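Local coordinates for protein microbial serine proteinases; subtilisin (Bacillus subtilis, PDB 2GKO) that hydrolyses peptide bonds as a cold-adapted, calcium-loaded serine protease of the subtilisin family, at residues Gln4-Pro7 / Trp8-Ala12. Sequence-based numbering, arbitrary orientation.
Sequences QSTP and WGIKA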
loop_
_atom_site.group_PDB
_atom_site.type_symbol
_atom_site.label_atom_id
_atom_site.label_comp_id
_atom_site.label_asym_id
_atom_site.label_seq_id
_atom_site.Cartn_x
_atom_site.Cartn_y
_atom_site.Cartn_z
ATOM N N GLN A 4 2.643 15.470 14.085
ATOM C CA GLN A 4 2.853 14.097 14.538
ATOM C C GLN A 4 4.115 13.529 13.913
ATOM O O GLN A 4 4.406 13.773 12.746
ATOM C CB GLN A 4 1.654 13.200 14.189
ATOM C CG GLN A 4 0.305 13.826 14.500
ATOM C CD GLN A 4 -0.869 12.882 14.270
ATOM O OE1 GLN A 4 -1.993 13.333 13.985
ATOM N NE2 GLN A 4 -0.630 11.592 14.439
ATOM N N SER A 5 4.888 12.802 14.702
ATOM C CA SER A 5 6.066 12.097 14.207
ATOM C C SER A 5 5.671 10.700 13.753
ATOM O O SER A 5 6.028 10.275 12.663
ATOM C CB SER A 5 7.139 12.002 15.298
ATOM O OG SER A 5 7.548 13.308 15.699
ATOM N N THR A 6 4.938 9.990 14.610
ATOM C CA THR A 6 4.507 8.622 14.363
ATOM C C THR A 6 3.015 8.546 14.618
ATOM O O THR A 6 2.546 8.395 15.744
ATOM C CB THR A 6 5.274 7.640 15.229
ATOM O OG1 THR A 6 5.196 8.063 16.603
ATOM C CG2 THR A 6 6.759 7.702 14.868
ATOM N N PRO A 7 2.248 8.727 13.553
ATOM C CA PRO A 7 0.802 8.539 13.601
ATOM C C PRO A 7 0.347 7.202 14.165
ATOM O O PRO A 7 1.103 6.229 14.207
ATOM C CB PRO A 7 0.432 8.635 12.123
ATOM C CG PRO A 7 1.412 9.613 11.591
ATOM C CD PRO A 7 2.690 9.203 12.227
ATOM N N TRP A 8 -0.916 7.136 14.577
ATOM C CA TRP A 8 -1.418 5.933 15.254
ATOM C C TRP A 8 -1.178 4.668 14.461
ATOM O O TRP A 8 -0.809 3.622 14.995
ATOM C CB TRP A 8 -2.908 6.065 15.640
ATOM C CG TRP A 8 -3.889 5.744 14.539
ATOM C CD1 TRP A 8 -4.516 6.641 13.725
ATOM C CD2 TRP A 8 -4.381 4.449 14.163
ATOM N NE1 TRP A 8 -5.348 5.981 12.851
ATOM C CE2 TRP A 8 -5.272 4.633 13.086
ATOM C CE3 TRP A 8 -4.137 3.140 14.610
ATOM C CZ2 TRP A 8 -5.935 3.566 12.477
ATOM C CZ3 TRP A 8 -4.783 2.079 14.001
ATOM C CH2 TRP A 8 -5.682 2.302 12.936
ATOM N N GLY A 9 -1.332 4.736 13.141
ATOM C CA GLY A 9 -1.144 3.536 12.349
ATOM C C GLY A 9 0.309 3.083 12.236
ATOM O O GLY A 9 0.573 1.894 12.101
ATOM N N ILE A 10 1.235 4.043 12.285
ATOM C CA ILE A 10 2.661 3.741 12.309
ATOM C C ILE A 10 2.985 3.049 13.635
ATOM O O ILE A 10 3.604 2.003 13.645
ATOM C CB ILE A 10 3.515 5.007 12.093
ATOM C CG1 ILE A 10 3.244 5.621 10.698
ATOM C CG2 ILE A 10 4.981 4.712 12.243
ATOM C CD1 ILE A 10 3.352 4.665 9.527
ATOM N N LYS A 11 2.543 3.639 14.737
ATOM C CA LYS A 11 2.727 3.034 16.052
ATOM C C LYS A 11 2.072 1.670 16.092
ATOM O O LYS A 11 2.624 0.724 16.629
ATOM C CB LYS A 11 2.178 3.926 17.160
ATOM C CG LYS A 11 2.937 5.217 17.359
ATOM C CD LYS A 11 2.482 5.902 18.667
ATOM C CE LYS A 11 3.329 7.100 19.046
ATOM N NZ LYS A 11 2.909 8.345 18.365
ATOM N N ALA A 12 0.881 1.540 15.500
ATOM C CA ALA A 12 0.195 0.249 15.488
ATOM C C ALA A 12 0.936 -0.831 14.729
ATOM O O ALA A 12 1.127 -1.937 15.221
ATOM C CB ALA A 12 -1.208 0.399 14.959
HETATM O O HOH W 1 -2.416 9.705 14.525
#
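P7 O accepts the first full turn's hydrogen bond from K11 N (3.0 Å, N-H...O angle 171°) and a weak one from I10 N as the N-terminal loop of this subtilase enters helix 8-14. The example illustrates a general feature of helix starts, whose first amides have no preceding turn to accept them. P7 is the N-cap but brings no polar side chain, and W8 N gives its hydrogen to a water, which also accepts from Q4 NE2 at 2.6 Å, so that the glutamine amide reaches the helix start through a bridge. K11 folds back from the first turn and, bent at its last torsion (chi4 84°), brings NZ within bonding distance of two T6 oxygens that lie on the same side of it. NZ is 2.6 Å from T6 O, in the carbonyl plane, and 2.9 Å from T6 OG1, whose hydroxyl also hydrogen-bonds L19 O. With an alanine here, both oxygens would probably lose their ammonium partner, OG1 keeping only its bond to L19 O. The P7 ring and I10 run alongside one another with the same heading, while V89 and Y234 pack against the proline and V92 against the isoleucine. W8 CB leaves the backbone away from the loop, and indole NE1 hydrogen-bonds A231 O, tying the helix start to the chain just before strand 233-236. Within the apolar pair, the closest approach is P7 CD to I10 CG1, at 3.9 Å.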